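PDB 3DMH: probable ribosomal RNA small subunit methyltransferase from Thermus thermophilus, which transfers a methyl group from S-adenosylmethionine to the N2 atom of a specific guanosine in 16S ribosomal RNA. Local coordinates for residues 32-37 / 166-171; 105-110 / 135-140. One frame throughout, in Å; residues are numbered along the deposited sequence.

Contact 1 (32-37 / 166-171)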
ATOM      1  N   ASP A  32     -10.655  11.806  -5.421  1.00 25.56           N
ATOM      2  CA  ASP A  32     -10.357  11.957  -4.011  1.00 25.43           C
ATOM      3  C   ASP A  32     -10.446  13.452  -3.710  1.00 24.76           C
ATOM      4  O   ASP A  32      -9.739  14.238  -4.343  1.00 24.45           O
ATOM      5  CB  ASP A  32      -8.943  11.429  -3.733  1.00 25.54           C
ATOM      6  CG  ASP A  32      -8.551  11.503  -2.266  1.00 29.31           C
ATOM      7  OD1 ASP A  32      -8.802  12.523  -1.604  1.00 31.02           O
ATOM      8  OD2 ASP A  32      -7.942  10.535  -1.771  1.00 34.15           O
ATOM      9  N   PRO A  33     -11.341  13.853  -2.791  1.00 24.50           N
ATOM     10  CA  PRO A  33     -11.462  15.305  -2.537  1.00 23.97           C
ATOM     11  C   PRO A  33     -10.172  16.013  -2.108  1.00 24.13           C
ATOM     12  O   PRO A  33     -10.018  17.208  -2.393  1.00 23.90           O
ATOM     13  CB  PRO A  33     -12.536  15.396  -1.444  1.00 24.59           C
ATOM     14  CG  PRO A  33     -13.316  14.101  -1.573  1.00 25.44           C
ATOM     15  CD  PRO A  33     -12.294  13.068  -1.984  1.00 24.53           C
ATOM     16  N   VAL A  34      -9.251  15.300  -1.450  1.00 23.72           N
ATOM     17  CA  VAL A  34      -7.994  15.938  -1.024  1.00 23.30           C
ATOM     18  C   VAL A  34      -7.132  16.227  -2.253  1.00 23.51           C
ATOM     19  O   VAL A  34      -6.676  17.354  -2.461  1.00 23.30           O
ATOM     20  CB  VAL A  34      -7.232  15.091   0.033  1.00 23.22           C
ATOM     21  CG1 VAL A  34      -5.859  15.684   0.334  1.00 24.26           C
ATOM     22  CG2 VAL A  34      -8.057  14.948   1.306  1.00 24.07           C
ATOM     23  N   HIS A  35      -6.906  15.209  -3.084  1.00 22.89           N
ATOM     24  CA  HIS A  35      -6.149  15.436  -4.312  1.00 23.41           C
ATOM     25  C   HIS A  35      -6.856  16.438  -5.248  1.00 23.30           C
ATOM     26  O   HIS A  35      -6.200  17.249  -5.905  1.00 23.58           O
ATOM     27  CB  HIS A  35      -5.843  14.115  -5.047  1.00 24.15           C
ATOM     28  CG  HIS A  35      -5.007  13.139  -4.264  1.00 25.33           C
ATOM     29  ND1 HIS A  35      -3.662  12.948  -4.509  1.00 29.15           N
ATOM     30  CD2 HIS A  35      -5.329  12.276  -3.268  1.00 28.82           C
ATOM     31  CE1 HIS A  35      -3.192  12.024  -3.692  1.00 28.33           C
ATOM     32  NE2 HIS A  35      -4.181  11.593  -2.933  1.00 30.02           N
ATOM     33  N   ASP A  36      -8.193  16.405  -5.296  1.00 22.72           N
ATOM     34  CA  ASP A  36      -8.955  17.337  -6.142  1.00 22.38           C
ATOM     35  C   ASP A  36      -8.766  18.786  -5.699  1.00 21.80           C
ATOM     36  O   ASP A  36      -8.641  19.679  -6.522  1.00 22.39           O
ATOM     37  CB  ASP A  36     -10.458  17.007  -6.152  1.00 22.11           C
ATOM     38  CG  ASP A  36     -10.782  15.798  -7.010  1.00 24.85           C
ATOM     39  OD1 ASP A  36      -9.878  15.339  -7.741  1.00 25.09           O
ATOM     40  OD2 ASP A  36     -11.924  15.297  -6.937  1.00 26.21           O
ATOM     41  N   LEU A  37      -8.726  18.998  -4.393  1.00 21.91           N
ATOM     42  CA  LEU A  37      -8.565  20.361  -3.882  1.00 21.87           C
ATOM     43  C   LEU A  37      -7.144  20.846  -4.173  1.00 22.27           C
ATOM     44  O   LEU A  37      -6.944  22.008  -4.536  1.00 22.72           O
ATOM     45  CB  LEU A  37      -8.894  20.443  -2.399  1.00 21.43           C
ATOM     46  CG  LEU A  37      -9.174  21.855  -1.857  1.00 20.85           C
ATOM     47  CD1 LEU A  37     -10.388  22.475  -2.550  1.00 21.85           C
ATOM     48  CD2 LEU A  37      -9.397  21.763  -0.369  1.00 21.70           C
ATOM     49  N   GLY A 166     -15.646  22.158   2.318  1.00 25.04           N
ATOM     50  CA  GLY A 166     -16.148  21.261   3.348  1.00 24.32           C
ATOM     51  C   GLY A 166     -15.091  21.051   4.418  1.00 23.69           C
ATOM     52  O   GLY A 166     -14.558  22.035   4.951  1.00 23.77           O
ATOM     53  N   PRO A 167     -14.766  19.770   4.721  1.00 22.87           N
ATOM     54  CA  PRO A 167     -13.724  19.454   5.694  1.00 22.41           C
ATOM     55  C   PRO A 167     -12.320  19.440   5.066  1.00 21.94           C
ATOM     56  O   PRO A 167     -11.329  19.316   5.793  1.00 22.18           O
ATOM     57  CB  PRO A 167     -14.100  18.036   6.132  1.00 21.99           C
ATOM     58  CG  PRO A 167     -14.631  17.418   4.874  1.00 22.59           C
ATOM     59  CD  PRO A 167     -15.395  18.546   4.187  1.00 23.11           C
ATOM     60  N   TYR A 168     -12.246  19.594   3.744  1.00 21.73           N
ATOM     61  CA  TYR A 168     -10.974  19.453   3.018  1.00 21.48           C
ATOM     62  C   TYR A 168     -10.230  20.773   2.970  1.00 21.25           C
ATOM     63  O   TYR A 168     -10.846  21.840   2.826  1.00 21.39           O
ATOM     64  CB  TYR A 168     -11.199  18.876   1.615  1.00 22.11           C
ATOM     65  CG  TYR A 168     -12.027  17.616   1.668  1.00 22.66           C
ATOM     66  CD1 TYR A 168     -11.482  16.424   2.165  1.00 22.25           C
ATOM     67  CD2 TYR A 168     -13.360  17.622   1.267  1.00 23.72           C
ATOM     68  CE1 TYR A 168     -12.251  15.274   2.254  1.00 24.05           C
ATOM     69  CE2 TYR A 168     -14.133  16.468   1.340  1.00 23.68           C
ATOM     70  CZ  TYR A 168     -13.575  15.308   1.835  1.00 23.61           C
ATOM     71  OH  TYR A 168     -14.352  14.170   1.906  1.00 25.03           O
ATOM     72  N   ARG A 169      -8.906  20.696   3.106  1.00 20.50           N
ATOM     73  CA  ARG A 169      -8.062  21.889   3.209  1.00 20.18           C
ATOM     74  C   ARG A 169      -6.810  21.725   2.369  1.00 20.16           C
ATOM     75  O   ARG A 169      -6.290  20.611   2.241  1.00 20.35           O
ATOM     76  CB  ARG A 169      -7.606  22.102   4.654  1.00 20.64           C
ATOM     77  CG  ARG A 169      -8.702  22.408   5.666  1.00 20.49           C
ATOM     78  CD  ARG A 169      -9.298  23.781   5.409  1.00 22.37           C
ATOM     79  NE  ARG A 169     -10.334  24.133   6.386  1.00 22.10           N
ATOM     80  CZ  ARG A 169     -11.608  23.743   6.322  1.00 22.07           C
ATOM     81  NH1 ARG A 169     -12.038  22.982   5.326  1.00 21.66           N
ATOM     82  NH2 ARG A 169     -12.461  24.131   7.267  1.00 24.05           N
ATOM     83  N   VAL A 170      -6.332  22.845   1.829  1.00 19.88           N
ATOM     84  CA  VAL A 170      -4.954  22.968   1.343  1.00 20.21           C
ATOM     85  C   VAL A 170      -4.323  24.159   2.044  1.00 20.29           C
ATOM     86  O   VAL A 170      -4.934  25.239   2.111  1.00 20.57           O
ATOM     87  CB  VAL A 170      -4.868  23.225  -0.170  1.00 20.37           C
ATOM     88  CG1 VAL A 170      -3.396  23.218  -0.625  1.00 20.04           C
ATOM     89  CG2 VAL A 170      -5.674  22.196  -0.949  1.00 21.06           C
ATOM     90  N   ALA A 171      -3.126  23.941   2.581  1.00 20.48           N
ATOM     91  CA  ALA A 171      -2.309  25.002   3.140  1.00 20.05           C
ATOM     92  C   ALA A 171      -1.008  25.173   2.374  1.00 20.09           C
ATOM     93  O   ALA A 171      -0.509  24.233   1.744  1.00 19.21           O
ATOM     94  CB  ALA A 171      -2.020  24.739   4.603  1.00 20.28           C
TER
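Pro33 lies over one face of the Tyr168 ring in a CH-pi contact: CB sits 3.4 Å from the centroid of the Tyr168 ring and 12° off its normal. CG of the proline reaches further out, over CZ and towards OH. The opposite face is covered by CG of Pro167, the loop residue just before the strand, also over the ring centre, so the phenol is sandwiched between two prolines. Val34 adds an aliphatic contact, its CG2 coming obliquely to the ring at 3.8 Å from Tyr168 CD1.

One turn further along the helix, Leu37 continues the apolar packing. Its CG stands anti to the backbone N (chi1 -162°) and lies 3.6 Å from Val170 CG2, the two side chains passing one another with opposite headings. Leu37 CD2 meets backbone as well, 3.5 Å from Tyr168 O.

In fold terms, this is the start of helix 33-41 packed on strand 168-174 of a Rossmann-like methyltransferase sheet, in which that strand is the antiparallel one between 133-140 and 159-165. The short axes of 33-37 and 168-171 approach to 8.0 Å at 39°. The same helix also touches both neighbouring strands, with Val34 on Ala138 and Leu37 on Arg163 and Glu165.

No hydrogen bond crosses the interface; the polar bonds secure each side separately. Asp32 is the N-cap of the helix, its OD1 accepting from Val34 N at 2.8 Å. On the strand side, Arg169 NH1 donates to Gly166 O at 2.7 Å and to Tyr168 O at 3.0 Å. Both acceptors lie in the guanidinium plane, tying the group to the backbone on both sides of the strand's start; NH1 lies above the carbonyl plane of Tyr168 and tilted from that of Gly166.

Contact 2 (105-110 / 135-140)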
ATOM      1  N   VAL A 105       7.313  21.512  -2.549  1.00 17.07           N
ATOM      2  CA  VAL A 105       6.865  20.135  -2.272  1.00 17.42           C
ATOM      3  C   VAL A 105       5.344  20.115  -2.229  1.00 17.07           C
ATOM      4  O   VAL A 105       4.711  21.047  -1.730  1.00 17.48           O
ATOM      5  CB  VAL A 105       7.490  19.588  -0.952  1.00 17.74           C
ATOM      6  CG1 VAL A 105       6.892  18.227  -0.565  1.00 18.75           C
ATOM      7  CG2 VAL A 105       8.983  19.467  -1.097  1.00 18.28           C
ATOM      8  N   VAL A 106       4.765  19.038  -2.766  1.00 17.66           N
ATOM      9  CA  VAL A 106       3.328  18.807  -2.691  1.00 18.58           C
ATOM     10  C   VAL A 106       3.089  17.550  -1.859  1.00 18.88           C
ATOM     11  O   VAL A 106       3.670  16.499  -2.138  1.00 18.70           O
ATOM     12  CB  VAL A 106       2.711  18.656  -4.095  1.00 18.90           C
ATOM     13  CG1 VAL A 106       1.223  18.320  -3.973  1.00 19.41           C
ATOM     14  CG2 VAL A 106       2.894  19.984  -4.890  1.00 18.40           C
ATOM     15  N   LEU A 107       2.262  17.658  -0.817  1.00 18.27           N
ATOM     16  CA  LEU A 107       1.971  16.492   0.027  1.00 18.36           C
ATOM     17  C   LEU A 107       0.493  16.450   0.389  1.00 18.56           C
ATOM     18  O   LEU A 107       0.007  17.240   1.228  1.00 19.51           O
ATOM     19  CB  LEU A 107       2.842  16.496   1.297  1.00 18.74           C
ATOM     20  CG  LEU A 107       2.557  15.429   2.353  1.00 18.81           C
ATOM     21  CD1 LEU A 107       2.827  14.038   1.776  1.00 18.60           C
ATOM     22  CD2 LEU A 107       3.441  15.671   3.537  1.00 20.47           C
ATOM     23  N   ALA A 108      -0.238  15.567  -0.297  1.00 18.38           N
ATOM     24  CA  ALA A 108      -1.537  15.124   0.193  1.00 18.65           C
ATOM     25  C   ALA A 108      -1.256  14.232   1.411  1.00 18.88           C
ATOM     26  O   ALA A 108      -0.554  13.222   1.301  1.00 20.15           O
ATOM     27  CB  ALA A 108      -2.282  14.343  -0.901  1.00 20.11           C
ATOM     28  N   LEU A 109      -1.757  14.627   2.572  1.00 19.17           N
ATOM     29  CA  LEU A 109      -1.487  13.880   3.801  1.00 19.01           C
ATOM     30  C   LEU A 109      -1.928  12.427   3.704  1.00 19.46           C
ATOM     31  O   LEU A 109      -3.109  12.156   3.459  1.00 19.28           O
ATOM     32  CB  LEU A 109      -2.206  14.531   4.973  1.00 19.45           C
ATOM     33  CG  LEU A 109      -1.506  15.812   5.404  1.00 18.87           C
ATOM     34  CD1 LEU A 109      -2.490  16.728   6.168  1.00 20.25           C
ATOM     35  CD2 LEU A 109      -0.312  15.480   6.255  1.00 20.64           C
ATOM     36  N   PRO A 110      -0.974  11.490   3.880  1.00 19.27           N
ATOM     37  CA  PRO A 110      -1.307  10.060   3.828  1.00 19.45           C
ATOM     38  C   PRO A 110      -1.895   9.589   5.165  1.00 19.94           C
ATOM     39  O   PRO A 110      -1.352   8.683   5.809  1.00 19.94           O
ATOM     40  CB  PRO A 110       0.053   9.403   3.537  1.00 19.45           C
ATOM     41  CG  PRO A 110       1.054  10.317   4.208  1.00 19.12           C
ATOM     42  CD  PRO A 110       0.477  11.721   4.084  1.00 20.35           C
ATOM     43  N   LEU A 135       5.779  24.453   0.783  1.00 17.08           N
ATOM     44  CA  LEU A 135       5.089  23.167   0.870  1.00 17.48           C
ATOM     45  C   LEU A 135       3.589  23.387   0.749  1.00 18.19           C
ATOM     46  O   LEU A 135       3.000  24.161   1.511  1.00 17.47           O
ATOM     47  CB  LEU A 135       5.400  22.477   2.205  1.00 17.57           C
ATOM     48  CG  LEU A 135       4.538  21.272   2.601  1.00 17.07           C
ATOM     49  CD1 LEU A 135       4.705  20.085   1.635  1.00 18.48           C
ATOM     50  CD2 LEU A 135       4.841  20.814   4.037  1.00 17.45           C
ATOM     51  N   TYR A 136       2.972  22.707  -0.214  1.00 18.08           N
ATOM     52  CA  TYR A 136       1.515  22.612  -0.271  1.00 18.42           C
ATOM     53  C   TYR A 136       1.132  21.368   0.490  1.00 18.80           C
ATOM     54  O   TYR A 136       1.598  20.275   0.159  1.00 18.99           O
ATOM     55  CB  TYR A 136       1.017  22.447  -1.712  1.00 19.07           C
ATOM     56  CG  TYR A 136       0.897  23.732  -2.473  1.00 19.06           C
ATOM     57  CD1 TYR A 136      -0.175  24.607  -2.255  1.00 20.05           C
ATOM     58  CD2 TYR A 136       1.846  24.081  -3.421  1.00 18.38           C
ATOM     59  CE1 TYR A 136      -0.286  25.802  -2.963  1.00 21.22           C
ATOM     60  CE2 TYR A 136       1.754  25.274  -4.135  1.00 21.15           C
ATOM     61  CZ  TYR A 136       0.693  26.128  -3.906  1.00 21.19           C
ATOM     62  OH  TYR A 136       0.610  27.299  -4.633  1.00 23.40           O
ATOM     63  N   LEU A 137       0.327  21.551   1.533  1.00 18.24           N
ATOM     64  CA  LEU A 137      -0.080  20.456   2.404  1.00 18.64           C
ATOM     65  C   LEU A 137      -1.591  20.326   2.337  1.00 18.96           C
ATOM     66  O   LEU A 137      -2.312  21.266   2.656  1.00 19.40           O
ATOM     67  CB  LEU A 137       0.368  20.743   3.850  1.00 18.64           C
ATOM     68  CG  LEU A 137       0.171  19.595   4.836  1.00 19.12           C
ATOM     69  CD1 LEU A 137       1.181  18.482   4.589  1.00 21.43           C
ATOM     70  CD2 LEU A 137       0.263  20.146   6.257  1.00 19.76           C
ATOM     71  N   ALA A 138      -2.094  19.162   1.925  1.00 19.00           N
ATOM     72  CA  ALA A 138      -3.540  19.023   1.793  1.00 19.01           C
ATOM     73  C   ALA A 138      -4.068  17.875   2.634  1.00 19.31           C
ATOM     74  O   ALA A 138      -3.389  16.873   2.852  1.00 18.72           O
ATOM     75  CB  ALA A 138      -3.939  18.808   0.324  1.00 19.88           C
ATOM     76  N   GLY A 139      -5.297  18.010   3.117  1.00 19.47           N
ATOM     77  CA  GLY A 139      -5.878  16.909   3.874  1.00 19.64           C
ATOM     78  C   GLY A 139      -7.307  17.166   4.294  1.00 20.15           C
ATOM     79  O   GLY A 139      -8.024  17.943   3.654  1.00 20.01           O
ATOM     80  N   ASP A 140      -7.687  16.516   5.386  1.00 20.67           N
ATOM     81  CA  ASP A 140      -9.078  16.379   5.809  1.00 21.77           C
ATOM     82  C   ASP A 140      -9.142  16.674   7.304  1.00 22.05           C
ATOM     83  O   ASP A 140      -8.437  16.053   8.097  1.00 22.27           O
ATOM     84  CB  ASP A 140      -9.493  14.925   5.511  1.00 22.17           C
ATOM     85  CG  ASP A 140     -10.970  14.638   5.773  1.00 22.65           C
ATOM     86  OD1 ASP A 140     -11.667  15.417   6.452  1.00 25.30           O
ATOM     87  OD2 ASP A 140     -11.418  13.573   5.293  1.00 25.97           O
TER
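Strands 105-108 and 135-140 run parallel, their short axes 4.7 Å apart and 8° from aligned, with Val105 beside Leu135 and Ala108 beside Ala138. Four backbone hydrogen bonds join them: Tyr136 N to Val105 O, Leu107 N to Tyr136 O, Ala138 N to Leu107 O and, just past the first strand, Leu109 N to Ala138 O at 2.8 Å.

Val105, Leu107, Leu135 and Leu137 share one face. Leu135 CD1 is 3.6 Å from Val105 CG1 and also reaches Leu107 CB. Leu107 and Leu137 extend alongside each other with the same heading, with Leu107 CD2 3.8 Å from Leu137 CD1. These are consecutive parallel strands of a beta-alpha-beta crossover in the Rossmann-like sheet; the connecting helix 115-128 packs on this face through Ala125 and Leu122, and helix 145-156 joins it there.

Leu109 leaves the strand but stays in contact. Its CG is anti to the carbonyl carbon (chi1 -75°) and sits 3.3 Å from Ala138 O, while CD2 meets Leu137 CD1 at 3.7 Å and CD1 rests near Gly139 CA.

Val106, Ala108, Tyr136 and Ala138 occupy the other face, where helix 33-41 meets Val106 through Leu38, Ala108 through His35 and Ala138 through Val34 and Leu38. Val106 CG2 lies obliquely to the Tyr136 ring, at its nearest 4.4 Å from Tyr136 CB, a loose contact; the ring's OH hydrogen-bonds Glu43 N.

How the contacts relate
The two contacts belong to one sheet in the N-terminal half of the chain, their centres about 9 Å apart. Along the sequence the order is 32-37, 105-110, 135-140, 166-171, so contact 2 forms between the two halves of contact 1. Strands 133-140 and 168-174 are antiparallel neighbours, and a probable hydrogen bond from Ala171 N to Leu137 O (2.8 Å) joins the contacts directly. Helix 33-41 spans both, packing against one face across four adjacent strands, 102-108, 133-140, 168-174 and 159-165. The strand order, 3-2-1-4-5-7-6, is that of class I methyltransferases and recurs in the C-terminal half, whose residues form the guanosine site; the contacts thus help build a second methyltransferase-like sheet, away from that site.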